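Side-chain contacts in ribonucleoside-diphosphate reductase subunit beta (Bacillus halodurans C-125, PDB 2RCC), which probably supplies DNA precursors, as the iron-binding small subunit of an enzyme that reduces ribonucleoside diphosphates to deoxyribonucleotides: residues 31-34 with 35-38; 42-45 with 46-50; 68-71 with 72-76; 139-142 with 143-147; 171-174 with 175-179. All blocks are in the same frame, centred on the assembly; numbering follows the deposited sequence. Where two conformers were deposited one is given.

Contact 1 (31-34 with 35-38); sequences LNWD and DVRF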
# COMPACT_ATOMS: atom_id res chain seq x y z
N LEU A 31 3.08 -4.58 -13.76
CA LEU A 31 1.64 -4.61 -13.64
C LEU A 31 0.89 -3.73 -14.66
O LEU A 31 0.93 -2.51 -14.59
CB LEU A 31 1.20 -4.23 -12.23
CG LEU A 31 -0.29 -4.14 -11.83
CD1 LEU A 31 -1.17 -5.33 -12.23
CD2 LEU A 31 -0.35 -3.86 -10.33
N ASN A 32 0.28 -4.41 -15.61
CA ASN A 32 -0.65 -3.87 -16.59
C ASN A 32 -2.04 -4.24 -16.05
O ASN A 32 -2.47 -5.39 -16.16
CB ASN A 32 -0.43 -4.53 -17.95
CG ASN A 32 -1.43 -4.07 -19.00
OD1 ASN A 32 -2.32 -3.25 -18.74
ND2 ASN A 32 -1.29 -4.63 -20.23
N TRP A 33 -2.77 -3.25 -15.52
CA TRP A 33 -4.08 -3.53 -14.92
C TRP A 33 -5.13 -4.08 -15.92
O TRP A 33 -6.10 -4.70 -15.48
CB TRP A 33 -4.63 -2.31 -14.14
CG TRP A 33 -4.09 -2.23 -12.74
CD1 TRP A 33 -3.09 -1.41 -12.30
CD2 TRP A 33 -4.53 -2.98 -11.61
NE1 TRP A 33 -2.88 -1.62 -10.99
CE2 TRP A 33 -3.75 -2.57 -10.52
CE3 TRP A 33 -5.50 -3.99 -11.42
CZ2 TRP A 33 -3.89 -3.12 -9.24
CZ3 TRP A 33 -5.66 -4.54 -10.14
CH2 TRP A 33 -4.87 -4.09 -9.07
N ASP A 34 -4.92 -3.86 -17.22
CA ASP A 34 -5.76 -4.46 -18.27
C ASP A 34 -5.30 -5.86 -18.72
O ASP A 34 -5.86 -6.42 -19.66
CB ASP A 34 -5.94 -3.46 -19.42
CG ASP A 34 -6.71 -2.20 -18.97
OD1 ASP A 34 -7.86 -2.35 -18.48
OD2 ASP A 34 -6.19 -1.06 -19.07
N ASP A 35 -4.33 -6.47 -18.04
CA ASP A 35 -3.83 -7.81 -18.38
C ASP A 35 -3.40 -8.51 -17.11
O ASP A 35 -2.20 -8.64 -16.85
CB ASP A 35 -2.68 -7.73 -19.41
CG ASP A 35 -2.09 -9.11 -19.77
OD1 ASP A 35 -2.87 -10.10 -19.79
OD2 ASP A 35 -0.86 -9.23 -20.04
N VAL A 36 -4.39 -8.94 -16.32
CA VAL A 36 -4.16 -9.62 -15.03
C VAL A 36 -4.82 -11.00 -15.02
O VAL A 36 -5.65 -11.33 -15.88
CB VAL A 36 -4.57 -8.76 -13.79
CG1 VAL A 36 -3.83 -7.35 -13.80
CG2 VAL A 36 -6.08 -8.56 -13.70
N ARG A 37 -4.41 -11.83 -14.08
CA ARG A 37 -4.90 -13.19 -14.01
C ARG A 37 -6.36 -13.30 -13.62
O ARG A 37 -7.07 -14.12 -14.18
CB ARG A 37 -4.05 -14.00 -13.06
CG ARG A 37 -4.49 -15.42 -12.87
CD ARG A 37 -3.61 -16.12 -11.89
NE ARG A 37 -3.98 -17.52 -11.74
CZ ARG A 37 -3.66 -18.50 -12.59
NH1 ARG A 37 -2.99 -18.27 -13.70
NH2 ARG A 37 -4.06 -19.74 -12.34
N PHE A 38 -6.81 -12.50 -12.66
CA PHE A 38 -8.19 -12.53 -12.17
C PHE A 38 -9.02 -11.34 -12.61
O PHE A 38 -8.68 -10.17 -12.34
CB PHE A 38 -8.17 -12.61 -10.63
CG PHE A 38 -7.45 -13.82 -10.12
CD1 PHE A 38 -7.96 -15.09 -10.34
CD2 PHE A 38 -6.26 -13.70 -9.43
CE1 PHE A 38 -7.27 -16.24 -9.91
CE2 PHE A 38 -5.57 -14.82 -9.01
CZ PHE A 38 -6.08 -16.10 -9.23
O HOH W 1 -0.15 -7.55 -15.17
O HOH W 2 0.53 -6.83 -20.49
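Asn-32 and Asp-35 close a local turn in the loop before helix 41-50, at the boundary with the second subunit. Asp-35 N donates to Asn-32 O at 2.9 Å, coming in well above the carbonyl plane. Leu-31 and Val-36 flank this pair with an apolar contact, CD1 of Leu-31 to CG1 of Val-36 at 3.7 Å. The same CG1 lies 3.4 Å from Asn-32 O, so one methyl packs beside the carbonyl that closes the turn. CG1 takes the place beside the backbone N of Val-36 (chi1 -56°), and this aims it back at the earlier residues.

The backbone makes a type I beta turn from Asn-32 to Asp-35. An Asx turn lies within it: Asp-34 N donates to Asn-32 OD1 at 3.1 Å. The amide plane of Asn-32 and the carboxylate plane of Asp-35 stand 75° apart, and ND2 packs against Asp-35 CB at 3.5 Å. Water 2 joins their polar ends, accepting from Asn-32 ND2 at 2.9 Å and donating to Asp-35 OD2 at 2.8 Å. Water 1 accepts from Asn-32 N and probably donates to Asp-35 O, though other acceptors compete for its protons.

Asn-32 OD1 also accepts from Gln-139 NE2 of the second subunit, a donor that Asp-34 OD2 shares. An alanine in place of Asn-32 is likely to leave Asp-34 N without its Asx-turn acceptor and water 2 without one of its two protein partners. Leu-31 packs on helix 106-133 of its own chain.

Contact 2 (42-45 with 46-50); sequences YPLY and KNMLA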
# COMPACT_ATOMS: atom_id res chain seq x y z
N TYR A 42 -9.20 -5.96 -10.92
CA TYR A 42 -9.26 -4.53 -11.30
C TYR A 42 -10.52 -3.88 -10.79
O TYR A 42 -10.45 -2.76 -10.29
CB TYR A 42 -9.04 -4.30 -12.81
CG TYR A 42 -8.64 -2.90 -13.30
CD1 TYR A 42 -8.10 -1.90 -12.45
CD2 TYR A 42 -8.65 -2.62 -14.66
CE1 TYR A 42 -7.68 -0.63 -12.96
CE2 TYR A 42 -8.21 -1.37 -15.17
CZ TYR A 42 -7.74 -0.38 -14.33
OH TYR A 42 -7.30 0.82 -14.90
N PRO A 43 -11.69 -4.54 -10.96
CA PRO A 43 -12.89 -4.04 -10.31
C PRO A 43 -12.76 -3.85 -8.80
O PRO A 43 -13.27 -2.87 -8.27
CB PRO A 43 -13.93 -5.10 -10.64
CG PRO A 43 -13.47 -5.72 -11.85
CD PRO A 43 -12.02 -5.68 -11.85
N LEU A 44 -12.09 -4.76 -8.10
CA LEU A 44 -11.86 -4.59 -6.66
C LEU A 44 -10.98 -3.36 -6.36
O LEU A 44 -11.31 -2.54 -5.50
CB LEU A 44 -11.24 -5.87 -6.07
CG LEU A 44 -10.89 -5.86 -4.59
CD1 LEU A 44 -12.07 -5.44 -3.69
CD2 LEU A 44 -10.38 -7.23 -4.25
N TYR A 45 -9.88 -3.21 -7.08
CA TYR A 45 -9.07 -2.02 -6.94
C TYR A 45 -9.88 -0.74 -7.10
O TYR A 45 -9.81 0.17 -6.26
CB TYR A 45 -7.89 -2.03 -7.95
CG TYR A 45 -7.21 -0.69 -8.09
CD1 TYR A 45 -6.22 -0.27 -7.19
CD2 TYR A 45 -7.56 0.18 -9.08
CE1 TYR A 45 -5.62 0.96 -7.32
CE2 TYR A 45 -7.00 1.39 -9.18
CZ TYR A 45 -6.02 1.78 -8.33
OH TYR A 45 -5.48 3.04 -8.53
N LYS A 46 -10.69 -0.70 -8.15
CA LYS A 46 -11.53 0.47 -8.47
C LYS A 46 -12.54 0.78 -7.35
O LYS A 46 -12.76 1.95 -7.04
CB LYS A 46 -12.27 0.26 -9.79
CG LYS A 46 -11.39 0.29 -11.02
CD LYS A 46 -12.14 -0.14 -12.28
CE LYS A 46 -11.22 -0.08 -13.51
NZ LYS A 46 -11.89 -0.51 -14.78
N ASN A 47 -13.10 -0.26 -6.74
CA ASN A 47 -14.05 -0.07 -5.65
C ASN A 47 -13.33 0.44 -4.41
O ASN A 47 -13.83 1.33 -3.73
CB ASN A 47 -14.86 -1.35 -5.36
CG ASN A 47 -15.87 -1.69 -6.46
OD1 ASN A 47 -16.48 -0.82 -7.08
ND2 ASN A 47 -16.09 -2.98 -6.66
N MSE A 48 -12.14 -0.08 -4.12
CA MSE A 48 -11.36 0.41 -2.99
C MSE A 48 -10.98 1.90 -3.15
O MSE A 48 -11.11 2.68 -2.20
CB MSE A 48 -10.12 -0.43 -2.79
CG MSE A 48 -10.44 -1.81 -2.36
SE MSE A 48 -8.84 -2.90 -2.12
CE MSE A 48 -8.43 -2.46 -0.37
N LEU A 49 -10.54 2.27 -4.35
CA LEU A 49 -10.12 3.63 -4.68
C LEU A 49 -11.31 4.60 -4.63
O LEU A 49 -11.16 5.75 -4.15
CB LEU A 49 -9.42 3.65 -6.06
CG LEU A 49 -8.75 4.96 -6.50
CD1 LEU A 49 -7.53 5.21 -5.57
CD2 LEU A 49 -8.36 4.92 -7.98
N ALA A 50 -12.48 4.17 -5.11
CA ALA A 50 -13.71 4.97 -5.02
C ALA A 50 -14.16 5.26 -3.57
O ALA A 50 -14.82 6.23 -3.31
CB ALA A 50 -14.87 4.30 -5.79
O HOH W 3 -15.77 -1.43 -9.67
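Pro-43 O takes a hydrogen bond from Asn-47 N at 3.0 Å and a second one from water 3. In the conformer described, one of two for Asn-47, that water also donates to Asn-47 OD1 at 2.8 Å. It then ties the carbonyl to the side chain of the residue one turn on.

Lys-46 lays its extended chain across Tyr-42. CE stands over the middle of the ring, 3.4 Å from the centroid of Tyr-42, in a CH-pi contact. The ammonium lies over the same face, with Lys-46 NZ 4.0 Å from the centroid of the Tyr-42 ring and 21° off the normal, a cation-pi interaction. CG of Lys-46 sits beside its own backbone N (chi1 -70°), which sends the chain back toward this ring.

These are i to i+4 contacts on helix 41-50, an alpha-helix at the subunit interface of this ferritin-clan fold. Regular backbone bonds hold its turns, among them Lys-46 N to Tyr-42 O. Tyr-45 and Leu-49 run side by side and point the same way. Leu-49 CD2 comes to 3.5 Å from Tyr-45 OH, while CB of Leu-49 sits over one face of the ring. Both phenols reach Gln-124 of the second subunit: Tyr-42 OH bonds to its NE2 and Tyr-45 OH to its OE1.

On the side facing helices 106-133 and 207-237, Leu-44 CD1 touches CG of Met-48, a selenomethionine, at 4.2 Å. Met-48 also packs on both of those helices. It touches His-223 there, an iron ligand by similarity.

Contact 3 (68-71 with 72-76); sequences PTLT and ETEQE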
# COMPACT_ATOMS: atom_id res chain seq x y z
N PRO A 68 -19.73 13.13 27.67
CA PRO A 68 -20.10 13.19 29.10
C PRO A 68 -21.55 12.86 29.42
O PRO A 68 -21.83 12.56 30.58
CB PRO A 68 -19.90 14.66 29.46
CG PRO A 68 -18.99 15.17 28.50
CD PRO A 68 -19.23 14.44 27.22
N THR A 69 -22.46 12.97 28.44
CA THR A 69 -23.88 12.67 28.64
C THR A 69 -24.17 11.16 28.70
O THR A 69 -25.26 10.79 29.08
CB THR A 69 -24.78 13.33 27.55
OG1 THR A 69 -24.70 12.60 26.33
CG2 THR A 69 -24.38 14.81 27.31
N LEU A 70 -23.21 10.32 28.27
CA LEU A 70 -23.37 8.87 28.30
C LEU A 70 -23.26 8.37 29.74
O LEU A 70 -22.67 9.06 30.58
CB LEU A 70 -22.32 8.16 27.44
CG LEU A 70 -22.42 8.10 25.91
CD1 LEU A 70 -22.65 9.44 25.23
CD2 LEU A 70 -21.14 7.45 25.40
N THR A 71 -23.80 7.18 30.01
CA THR A 71 -23.70 6.60 31.36
C THR A 71 -22.23 6.31 31.69
O THR A 71 -21.38 6.26 30.78
CB THR A 71 -24.51 5.29 31.51
OG1 THR A 71 -23.85 4.20 30.86
CG2 THR A 71 -25.94 5.43 30.98
N GLU A 72 -21.89 6.16 32.97
CA GLU A 72 -20.50 5.83 33.34
C GLU A 72 -20.04 4.54 32.68
O GLU A 72 -18.90 4.47 32.21
CB GLU A 72 -20.29 5.68 34.84
CG GLU A 72 -20.31 6.96 35.63
CD GLU A 72 -19.79 6.75 37.07
OE1 GLU A 72 -18.65 6.25 37.25
OE2 GLU A 72 -20.53 7.10 38.01
N THR A 73 -20.91 3.53 32.64
CA THR A 73 -20.56 2.26 32.04
C THR A 73 -20.35 2.42 30.53
O THR A 73 -19.44 1.81 29.98
CB THR A 73 -21.59 1.18 32.40
OG1 THR A 73 -21.80 1.19 33.82
CG2 THR A 73 -21.08 -0.16 31.97
N GLU A 74 -21.17 3.25 29.87
CA GLU A 74 -21.01 3.51 28.42
C GLU A 74 -19.68 4.23 28.11
O GLU A 74 -18.97 3.85 27.20
CB GLU A 74 -22.18 4.34 27.88
CG GLU A 74 -23.47 3.56 27.79
CD GLU A 74 -24.72 4.41 27.57
OE1 GLU A 74 -24.71 5.68 27.69
OE2 GLU A 74 -25.74 3.77 27.29
N GLN A 75 -19.33 5.23 28.92
CA GLN A 75 -18.06 5.96 28.76
C GLN A 75 -16.87 5.05 28.97
O GLN A 75 -15.91 5.07 28.18
CB GLN A 75 -17.98 7.13 29.73
CG GLN A 75 -19.00 8.23 29.52
CD GLN A 75 -18.85 9.35 30.54
OE1 GLN A 75 -17.75 9.69 30.93
NE2 GLN A 75 -19.95 9.92 30.97
N GLU A 76 -16.93 4.23 30.00
CA GLU A 76 -15.86 3.26 30.26
C GLU A 76 -15.69 2.21 29.16
O GLU A 76 -14.56 1.94 28.76
CB GLU A 76 -16.03 2.59 31.64
CG GLU A 76 -15.75 3.50 32.82
CD GLU A 76 -14.31 4.01 32.85
OE1 GLU A 76 -13.38 3.21 32.57
OE2 GLU A 76 -14.12 5.22 33.14
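Thr-71 and Glu-74 satisfy each other's backbone amides. Glu-74 N donates to Thr-71 OG1 at 3.0 Å. In return Thr-71 N donates to Glu-74 OE1 at 2.9 Å, a nearly straight bond (165°) that meets the oxygen from above the carboxylate plane. The hydroxyl of Thr-71 lies between the backbone N and the carbonyl carbon (chi1 75°), and from there it faces the first turn of the helix.

Gln-75 serves two acceptors. Its backbone N donates to Thr-71 O at 3.0 Å, and its side-chain NE2 donates to Leu-70 O at 2.9 Å. Leu-70 O lies close to the Gln-75 amide plane, but the donor stands above the carbonyl plane of Leu-70. Leu-70 CB packs beside Glu-74 OE1 at 3.5 Å.

With an alanine at Glu-74, Thr-71 N would probably lose its acceptor and the loop before the helix would be held less firmly. The Glu-74 side chain also touches Pro-274, in a loop of the same chain.

The reciprocal bonds form a capping box, with Thr-71 as N-cap, at the start of helix 72-87.

Contact 4 (139-142 with 143-147); sequences QDEI and FEYWK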
# COMPACT_ATOMS: atom_id res chain seq x y z
N GLN A 139 -5.34 8.75 27.95
CA GLN A 139 -4.99 7.79 26.90
C GLN A 139 -3.86 6.88 27.34
O GLN A 139 -3.94 5.67 27.14
CB GLN A 139 -4.52 8.47 25.63
CG GLN A 139 -5.55 9.37 25.05
CD GLN A 139 -5.13 9.98 23.76
OE1 GLN A 139 -5.21 11.21 23.59
NE2 GLN A 139 -4.68 9.16 22.84
N ASP A 140 -2.83 7.47 27.94
CA ASP A 140 -1.67 6.70 28.42
C ASP A 140 -2.08 5.66 29.48
O ASP A 140 -1.56 4.55 29.49
CB ASP A 140 -0.58 7.63 29.01
CG ASP A 140 0.09 8.53 27.96
OD1 ASP A 140 -0.02 8.29 26.73
OD2 ASP A 140 0.74 9.51 28.40
N GLU A 141 -2.99 6.04 30.37
CA GLU A 141 -3.50 5.13 31.36
C GLU A 141 -4.29 3.96 30.72
O GLU A 141 -4.12 2.80 31.11
CB GLU A 141 -4.39 5.90 32.34
CG GLU A 141 -5.01 5.05 33.43
CD GLU A 141 -5.55 5.86 34.61
OE1 GLU A 141 -5.80 7.08 34.44
OE2 GLU A 141 -5.72 5.27 35.70
N ILE A 142 -5.14 4.29 29.74
CA ILE A 142 -5.92 3.30 29.01
C ILE A 142 -4.94 2.28 28.39
O ILE A 142 -5.12 1.07 28.54
CB ILE A 142 -6.81 3.93 27.89
CG1 ILE A 142 -7.97 4.77 28.46
CG2 ILE A 142 -7.38 2.83 26.99
CD1 ILE A 142 -8.68 5.70 27.43
N PHE A 143 -3.89 2.78 27.73
CA PHE A 143 -2.91 1.89 27.09
C PHE A 143 -2.14 1.06 28.09
O PHE A 143 -1.87 -0.13 27.83
CB PHE A 143 -1.95 2.67 26.17
CG PHE A 143 -2.63 3.44 25.04
CD1 PHE A 143 -3.78 2.97 24.39
CD2 PHE A 143 -2.06 4.63 24.58
CE1 PHE A 143 -4.35 3.70 23.37
CE2 PHE A 143 -2.63 5.34 23.53
CZ PHE A 143 -3.77 4.87 22.93
N GLU A 144 -1.83 1.64 29.24
CA GLU A 144 -1.10 0.94 30.28
C GLU A 144 -1.95 -0.21 30.82
O GLU A 144 -1.44 -1.32 31.00
CB GLU A 144 -0.69 1.92 31.38
CG GLU A 144 0.39 1.42 32.34
CD GLU A 144 1.76 1.20 31.69
OE1 GLU A 144 2.01 1.74 30.58
OE2 GLU A 144 2.59 0.50 32.31
N TYR A 145 -3.25 0.02 31.03
CA TYR A 145 -4.14 -1.07 31.44
C TYR A 145 -4.19 -2.17 30.40
O TYR A 145 -4.11 -3.35 30.76
CB TYR A 145 -5.55 -0.59 31.74
CG TYR A 145 -5.67 0.04 33.11
CD1 TYR A 145 -5.53 -0.73 34.26
CD2 TYR A 145 -5.97 1.40 33.26
CE1 TYR A 145 -5.65 -0.19 35.51
CE2 TYR A 145 -6.09 1.96 34.52
CZ TYR A 145 -5.93 1.16 35.64
OH TYR A 145 -6.05 1.70 36.89
N TRP A 146 -4.32 -1.82 29.13
CA TRP A 146 -4.31 -2.85 28.09
C TRP A 146 -2.95 -3.55 27.98
O TRP A 146 -2.93 -4.75 27.74
CB TRP A 146 -4.73 -2.32 26.73
CG TRP A 146 -6.20 -2.18 26.59
CD1 TRP A 146 -6.89 -1.04 26.38
CD2 TRP A 146 -7.16 -3.23 26.70
NE1 TRP A 146 -8.23 -1.31 26.32
CE2 TRP A 146 -8.42 -2.65 26.52
CE3 TRP A 146 -7.07 -4.60 26.93
CZ2 TRP A 146 -9.59 -3.40 26.55
CZ3 TRP A 146 -8.23 -5.35 26.94
CH2 TRP A 146 -9.47 -4.75 26.77
N LYS A 147 -1.87 -2.81 28.19
CA LYS A 147 -0.51 -3.33 28.12
C LYS A 147 -0.33 -4.49 29.09
O LYS A 147 0.30 -5.49 28.73
CB LYS A 147 0.52 -2.22 28.42
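Helix 136-147 carries this contact through residues one turn apart, Glu-141 with Tyr-145, Ile-142 with Trp-146, and Gln-139 with Phe-143. Glu-141 and Tyr-145 lie side by side and point the same way. Glu-141 CG approaches Tyr-145 CE2 to 3.5 Å, and OE2 of Glu-141 reaches the same CE2 at 3.5 Å. The carboxylate and ring planes are only 15° apart. Glu-141 has CG opposite its backbone N (chi1 179°) and an extended chain, which carries the carboxylate out alongside the phenol ring.

Ile-142 meets Trp-146 through its CG2 branch, which lies 3.9 Å from Trp-146 CD1. The indole NE1 turns elsewhere and donates to Lys-80 O of helix 72-87.

Phe-143 is set over the backbone. Gln-139 O stands 3.3 Å above one face of the Phe-143 ring, offset toward the rim. The same oxygen accepts from Phe-143 N at 3.0 Å, so a single carbonyl meets both the amide and the ring of one residue. The ring of Phe-143 also packs on Ala-86 and Phe-87 of helix 72-87 and on Leu-130 of helix 106-133. Its side chain is about 8 Å from that of Tyr-126, the active-site residue by similarity.

Glu-144 bends away to accept from His-148 NE2. The i to i+4 bonds, such as Tyr-145 N to Glu-141 O at 2.9 Å, and the apolar face of Ile-142, Phe-143 and Trp-146 are those of an amphipathic alpha-helix laid on a helical bundle.

Contact 5 (171-174 with 175-179); sequences TPKT and FLESI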
# COMPACT_ATOMS: atom_id res chain seq x y z
N THR A 171 4.44 -22.95 3.12
CA THR A 171 4.01 -23.89 2.10
C THR A 171 2.61 -23.43 1.73
O THR A 171 2.07 -22.56 2.40
CB THR A 171 3.91 -25.29 2.67
OG1 THR A 171 2.81 -25.32 3.60
CG2 THR A 171 5.23 -25.71 3.39
N PRO A 172 2.01 -23.97 0.64
CA PRO A 172 0.63 -23.60 0.31
C PRO A 172 -0.40 -23.91 1.42
O PRO A 172 -1.39 -23.21 1.54
CB PRO A 172 0.36 -24.44 -0.94
CG PRO A 172 1.71 -24.64 -1.55
CD PRO A 172 2.59 -24.86 -0.39
N LYS A 173 -0.14 -24.91 2.23
CA LYS A 173 -1.01 -25.29 3.33
C LYS A 173 -0.95 -24.26 4.46
O LYS A 173 -1.98 -23.86 4.95
CB LYS A 173 -0.61 -26.67 3.85
CG LYS A 173 -1.54 -27.27 4.89
CD LYS A 173 -0.96 -28.59 5.41
CE LYS A 173 -1.78 -29.15 6.56
NZ LYS A 173 -3.18 -29.44 6.12
N THR A 174 0.25 -23.87 4.89
CA THR A 174 0.40 -22.83 5.93
C THR A 174 -0.02 -21.43 5.41
O THR A 174 -0.49 -20.58 6.18
CB THR A 174 1.83 -22.81 6.53
OG1 THR A 174 2.81 -22.52 5.51
CG2 THR A 174 2.13 -24.13 7.23
N PHE A 175 0.12 -21.17 4.11
CA PHE A 175 -0.36 -19.92 3.51
C PHE A 175 -1.89 -19.86 3.58
O PHE A 175 -2.47 -18.83 3.93
CB PHE A 175 0.10 -19.77 2.07
CG PHE A 175 -0.16 -18.42 1.52
CD1 PHE A 175 -1.36 -18.13 0.91
CD2 PHE A 175 0.79 -17.41 1.64
CE1 PHE A 175 -1.63 -16.83 0.40
CE2 PHE A 175 0.53 -16.11 1.13
CZ PHE A 175 -0.69 -15.85 0.51
N LEU A 176 -2.54 -20.95 3.21
CA LEU A 176 -4.00 -21.06 3.29
C LEU A 176 -4.50 -20.85 4.74
O LEU A 176 -5.47 -20.15 4.95
CB LEU A 176 -4.46 -22.42 2.76
CG LEU A 176 -5.97 -22.61 2.49
CD1 LEU A 176 -6.36 -21.84 1.26
CD2 LEU A 176 -6.31 -24.07 2.27
N GLU A 177 -3.82 -21.46 5.71
CA GLU A 177 -4.14 -21.30 7.12
C GLU A 177 -4.08 -19.84 7.52
O GLU A 177 -4.97 -19.34 8.19
CB GLU A 177 -3.21 -22.13 7.99
CG GLU A 177 -3.42 -23.62 7.83
CD GLU A 177 -2.36 -24.48 8.52
OE1 GLU A 177 -1.49 -23.94 9.25
OE2 GLU A 177 -2.43 -25.72 8.31
N SER A 178 -3.02 -19.18 7.08
CA SER A 178 -2.79 -17.76 7.30
C SER A 178 -3.90 -16.88 6.68
O SER A 178 -4.32 -15.89 7.28
CB SER A 178 -1.38 -17.42 6.77
OG SER A 178 -1.16 -16.04 6.77
N ILE A 179 -4.37 -17.22 5.47
CA ILE A 179 -5.53 -16.55 4.82
C ILE A 179 -6.80 -16.69 5.66
O ILE A 179 -7.58 -15.74 5.78
CB ILE A 179 -5.80 -17.13 3.38
CG1 ILE A 179 -4.71 -16.68 2.41
CG2 ILE A 179 -7.19 -16.73 2.84
CD1 ILE A 179 -4.84 -15.19 1.98
O HOH W 4 -4.86 -26.86 7.15
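Thr-174, Phe-175 and Glu-177 carry this contact in the first turns of helix 172-187. Glu-177 folds back over the preceding turn. Its CG, beside its own backbone N (chi1 -68°), lies 3.2 Å from Lys-173 O, and its extended chain then brings the carboxylate between two side chains. OE1 faces the methyl CG2 of Thr-174 at 4.1 Å. OE2 lies 3.9 Å from Lys-173 CG.

Lys-173 NZ is 4.4 Å from Glu-177 OE2, too far for a salt bridge. Water 4 spans the gap, accepting from Lys-173 NZ and donating to Glu-177 OE2 at 2.9 Å. The direct ion pair of this lysine is with Glu-245. The charge of Lys-173 may still favour the ionised form of Glu-177.

Phe-175 bonds through its backbone, with N donating to Thr-171 O at 2.9 Å, and its CB packs against the same oxygen. The ring leads away from the earlier residues. Thr-171 is the N-cap: its OG1 accepts from Thr-174 N at 3.2 Å in an almost straight bond (177°), and a weak bond from Lys-173 N adds to it. Thr-174 O accepts from Ser-178 N, and Thr-174 OG1 is hydrogen-bonded to Asn-169 O just before the helix.

Around this helix start, Phe-175 and Leu-176 pack on helix 207-237. Thr-174 and Ser-178 meet helix 150-168, while Leu-176 and Glu-177 touch helix 244-268.

How the contacts relate
The five contacts follow one another along the chain in numerical order, all within the small-subunit fold. Contacts 1 and 2 touch, their centres about 13 Å apart: Trp-33 of the loop packs on Tyr-42 and Tyr-45 of helix 41-50. Both also meet the second subunit, so this stretch helps to build the dimer. Contacts 3 and 4, whose centres are about 18 Å from each other, lie on the opposite side of the chain's centre from contact 1. Helix 72-87, capped in contact 3, packs against helix 136-147 of contact 4. Contact 5 starts helix 172-187, and its centre is about 24 Å from that of contact 1. Helix 106-133 is packed by contacts 1, 2 and 4.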